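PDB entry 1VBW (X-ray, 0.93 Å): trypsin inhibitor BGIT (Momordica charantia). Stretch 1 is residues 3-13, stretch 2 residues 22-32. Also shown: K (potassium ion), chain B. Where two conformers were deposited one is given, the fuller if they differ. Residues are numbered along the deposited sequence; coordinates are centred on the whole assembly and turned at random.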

# COMPACT_ATOMS: atom_id res chain seq x y z
N CYS A 3 9.86 6.84 -8.31
CA CYS A 3 10.09 6.18 -6.98
C CYS A 3 10.58 7.09 -5.82
O CYS A 3 10.82 6.57 -4.71
CB CYS A 3 10.96 4.93 -7.02
SG CYS A 3 10.12 3.40 -7.47
N GLN A 4 10.70 8.38 -6.00
CA GLN A 4 11.16 9.26 -4.93
C GLN A 4 10.03 9.51 -3.94
O GLN A 4 8.87 9.22 -4.20
CB GLN A 4 11.68 10.63 -5.48
CG GLN A 4 12.82 10.44 -6.43
CD GLN A 4 13.49 11.64 -7.04
OE1 GLN A 4 13.58 12.72 -6.47
NE2 GLN A 4 13.97 11.42 -8.26
N GLY A 5 10.45 10.06 -2.79
CA GLY A 5 9.46 10.31 -1.76
C GLY A 5 9.38 9.16 -0.77
O GLY A 5 10.20 8.24 -0.77
N LYS A 6 8.40 9.27 0.14
CA LYS A 6 8.21 8.18 1.06
C LYS A 6 7.82 6.93 0.30
O LYS A 6 6.93 6.97 -0.55
CB LYS A 6 7.16 8.55 2.13
CG LYS A 6 7.00 7.51 3.20
CD LYS A 6 6.20 8.02 4.39
CE LYS A 6 6.03 6.97 5.44
NZ LYS A 6 5.20 7.47 6.58
N SER A 7 8.45 5.80 0.65
CA SER A 7 8.20 4.61 -0.13
C SER A 7 7.82 3.36 0.67
O SER A 7 7.54 2.34 0.09
CB SER A 7 9.37 4.35 -1.08
OG SER A 7 10.53 4.28 -0.34
N SER A 8 7.76 3.48 2.01
CA SER A 8 7.19 2.39 2.80
C SER A 8 6.52 2.99 4.02
O SER A 8 6.93 4.04 4.52
CB SER A 8 8.24 1.32 3.14
OG SER A 8 7.63 0.16 3.67
N TRP A 9 5.49 2.30 4.45
CA TRP A 9 4.62 2.77 5.55
C TRP A 9 4.49 1.69 6.61
O TRP A 9 3.41 1.12 6.84
CB TRP A 9 3.22 3.13 5.01
CG TRP A 9 3.24 4.39 4.21
CD1 TRP A 9 2.88 5.61 4.66
CD2 TRP A 9 3.62 4.56 2.82
NE1 TRP A 9 3.02 6.57 3.68
CE2 TRP A 9 3.47 5.93 2.53
CE3 TRP A 9 4.04 3.70 1.81
CZ2 TRP A 9 3.75 6.46 1.27
CZ3 TRP A 9 4.34 4.23 0.56
CH2 TRP A 9 4.20 5.60 0.30
N PRO A 10 5.59 1.36 7.28
CA PRO A 10 5.52 0.22 8.23
C PRO A 10 4.56 0.45 9.35
O PRO A 10 4.05 -0.55 9.91
CB PRO A 10 6.99 0.14 8.74
CG PRO A 10 7.55 1.51 8.53
CD PRO A 10 6.93 1.95 7.20
N GLN A 11 4.27 1.68 9.76
CA GLN A 11 3.37 1.91 10.87
C GLN A 11 1.92 1.67 10.53
O GLN A 11 1.07 1.71 11.44
CB GLN A 11 3.50 3.33 11.45
CG GLN A 11 4.87 3.62 12.02
CD GLN A 11 4.85 4.97 12.77
OE1 GLN A 11 4.01 5.25 13.61
NE2 GLN A 11 5.77 5.84 12.40
N LEU A 12 1.58 1.45 9.24
CA LEU A 12 0.18 1.22 8.89
C LEU A 12 -0.30 -0.20 9.10
O LEU A 12 -1.51 -0.44 8.99
CB LEU A 12 -0.09 1.72 7.48
CG LEU A 12 0.08 3.22 7.27
CD1 LEU A 12 -0.13 3.59 5.82
CD2 LEU A 12 -0.93 4.00 8.16
N VAL A 13 0.59 -1.13 9.44
CA VAL A 13 0.08 -2.46 9.80
C VAL A 13 -0.80 -2.30 11.02
O VAL A 13 -0.53 -1.55 11.94
CB VAL A 13 1.17 -3.50 10.03
CG1 VAL A 13 1.99 -3.65 8.74
CG2 VAL A 13 2.06 -3.17 11.22
N ALA A 22 -5.56 6.51 2.53
CA ALA A 22 -5.53 7.94 2.61
C ALA A 22 -4.21 8.48 3.12
O ALA A 22 -3.70 9.47 2.60
CB ALA A 22 -6.69 8.40 3.59
N VAL A 23 -3.60 7.81 4.12
CA VAL A 23 -2.29 8.28 4.59
C VAL A 23 -1.26 8.16 3.47
O VAL A 23 -0.51 9.11 3.24
CB VAL A 23 -1.84 7.46 5.80
CG1 VAL A 23 -0.37 7.74 6.15
CG2 VAL A 23 -2.70 7.73 7.04
N ILE A 24 -1.23 7.01 2.82
CA ILE A 24 -0.21 6.77 1.76
C ILE A 24 -0.34 7.80 0.68
O ILE A 24 0.65 8.40 0.22
CB ILE A 24 -0.44 5.34 1.23
CG1 ILE A 24 -0.07 4.30 2.26
CG2 ILE A 24 0.36 5.14 -0.08
CD1 ILE A 24 -0.66 2.96 1.98
N GLU A 25 -1.57 8.02 0.19
CA GLU A 25 -1.75 8.87 -0.97
C GLU A 25 -1.55 10.34 -0.63
O GLU A 25 -1.28 11.12 -1.57
CB GLU A 25 -3.16 8.64 -1.56
CG GLU A 25 -3.23 7.29 -2.24
CD GLU A 25 -4.58 6.94 -2.89
OE1 GLU A 25 -5.45 7.83 -3.02
OE2 GLU A 25 -4.69 5.82 -3.40
N ARG A 26 -1.74 10.74 0.61
CA ARG A 26 -1.46 12.10 1.10
C ARG A 26 0.04 12.28 1.26
O ARG A 26 0.60 13.32 0.88
CB ARG A 26 -2.21 12.36 2.44
CG ARG A 26 -3.74 12.56 2.44
CD ARG A 26 -4.58 12.31 3.68
NE ARG A 26 -4.28 13.27 4.75
CZ ARG A 26 -5.11 14.24 5.06
NH1 ARG A 26 -6.23 14.54 4.47
NH2 ARG A 26 -4.65 14.94 6.08
N GLU A 27 0.73 11.30 1.84
CA GLU A 27 2.17 11.45 2.11
C GLU A 27 3.01 11.37 0.85
O GLU A 27 4.05 12.07 0.79
CB GLU A 27 2.63 10.39 3.11
CG GLU A 27 2.06 10.68 4.50
CD GLU A 27 2.60 9.83 5.60
OE1 GLU A 27 3.12 8.75 5.30
OE2 GLU A 27 2.50 10.24 6.76
N ASN A 28 2.63 10.54 -0.12
CA ASN A 28 3.33 10.50 -1.39
C ASN A 28 2.28 10.68 -2.49
O ASN A 28 1.59 9.72 -2.89
CB ASN A 28 4.07 9.19 -1.58
CG ASN A 28 5.01 9.26 -2.78
OD1 ASN A 28 4.72 10.05 -3.71
ND2 ASN A 28 6.09 8.55 -2.78
N PRO A 29 2.17 11.91 -3.04
CA PRO A 29 1.18 12.18 -4.07
C PRO A 29 1.43 11.50 -5.38
O PRO A 29 0.56 11.55 -6.29
CB PRO A 29 1.22 13.70 -4.22
CG PRO A 29 2.58 14.10 -3.76
CD PRO A 29 2.97 13.12 -2.69
N ARG A 30 2.55 10.82 -5.53
CA ARG A 30 2.90 10.10 -6.76
C ARG A 30 2.57 8.63 -6.70
O ARG A 30 2.98 7.88 -7.60
CB ARG A 30 4.37 10.32 -7.03
CG ARG A 30 4.65 11.84 -7.29
CD ARG A 30 6.08 12.17 -7.59
NE ARG A 30 6.98 11.95 -6.48
CZ ARG A 30 8.27 12.19 -6.44
NH1 ARG A 30 8.95 12.70 -7.49
NH2 ARG A 30 8.91 11.92 -5.31
N VAL A 31 1.76 8.21 -5.72
CA VAL A 31 1.34 6.82 -5.68
C VAL A 31 -0.17 6.73 -5.51
O VAL A 31 -0.82 7.61 -4.95
CB VAL A 31 2.04 6.01 -4.58
CG1 VAL A 31 3.55 6.12 -4.69
CG2 VAL A 31 1.55 6.39 -3.19
N ARG A 32 -0.69 5.59 -5.95
CA ARG A 32 -2.05 5.17 -5.67
C ARG A 32 -1.99 3.89 -4.90
O ARG A 32 -1.27 2.93 -5.28
CB ARG A 32 -2.83 4.97 -7.00
CG ARG A 32 -4.18 4.33 -6.78
CD ARG A 32 -5.03 4.35 -8.06
NE ARG A 32 -6.24 3.58 -7.92
CZ ARG A 32 -6.39 2.29 -8.28
NH1 ARG A 32 -5.40 1.65 -8.91
NH2 ARG A 32 -7.54 1.69 -8.05
K K B . 0.43 0.29 13.42
O HOH W 1 6.51 11.36 -0.39
O HOH W 2 0.02 2.30 14.72
O HOH W 3 -2.12 1.04 13.06
O HOH W 4 0.60 -1.29 15.46

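Residues 3-13 run as an irregular loop that closes in a short 3-10 segment at residues 10-12, where Leu12 N donates to Trp9 O at 3.0 Å. The second stretch carries the last part of a helix, residues 22-27, and Asn28 is the first residue after it to leave helical phi/psi. Asn28 N still reaches back to Ile24 O at 2.9 Å, and a type I turn then runs from Asn28 to Val31, with Val31 N bonded to Asn28 O at 3.2 Å. The backbones come closest at Lys6 and Asn28, with CA atoms 5.9 Å apart, and diverge toward Leu12 and Val23, at 8.6 Å. At the close end a water joins them, accepting from Lys6 N at 2.9 Å and donating to Glu27 O at 2.8 Å.

Asn28 fastens the loop to the helix end. Its ND2 donates to Lys6 O at 2.9 Å, nearly straight at 170°, and to Gln4 O at 3.2 Å, more bent at 146°. Its OD1 accepts from Arg30 N at 2.9 Å within the turn. A carboxamide suits this place because one short side chain offers a donor group with two hydrogens and an acceptor. Gly5 lies between the two carbonyls with phi/psi of 94/-174, angles at which a CB would jam against the preceding carbonyl oxygen; an ideal CB would also stand 2.9 Å from Asn28 ND2, a clash. The guanidinium of Arg30 extends to the same segment, with NH2 2.9 Å from Gln4 O.

Glu27 gathers two donors from the loop. The fully extended Lys6 side chain brings NZ to 2.8 Å from Glu27 OE1 in a salt bridge, and Trp9 NE1 donates to that same OE1 at 2.7 Å, with an angle of 130°. The carboxylate thus balances the lysine charge and satisfies the indole nitrogen of a buried residue.

Trp9, which has the largest area covered by the other stretch, needs both polar and apolar surroundings. Glu27 OE1 and Asn28 CB lie at the ring edge, while Ile24 CG1 sits over one face, 3.7 Å from the centroid of the five-membered ring and 9° off its normal, a CH-pi contact. The aliphatic branch of Ile24 can approach the flat indole closely without needing a polar partner. Leu12 extends this apolar patch: its CD1 is 3.6 Å from Ile24 CG1 and 4.2 Å from Val23 CG1, and Val23 CG1 is also 4.2 Å from Trp9 CD1.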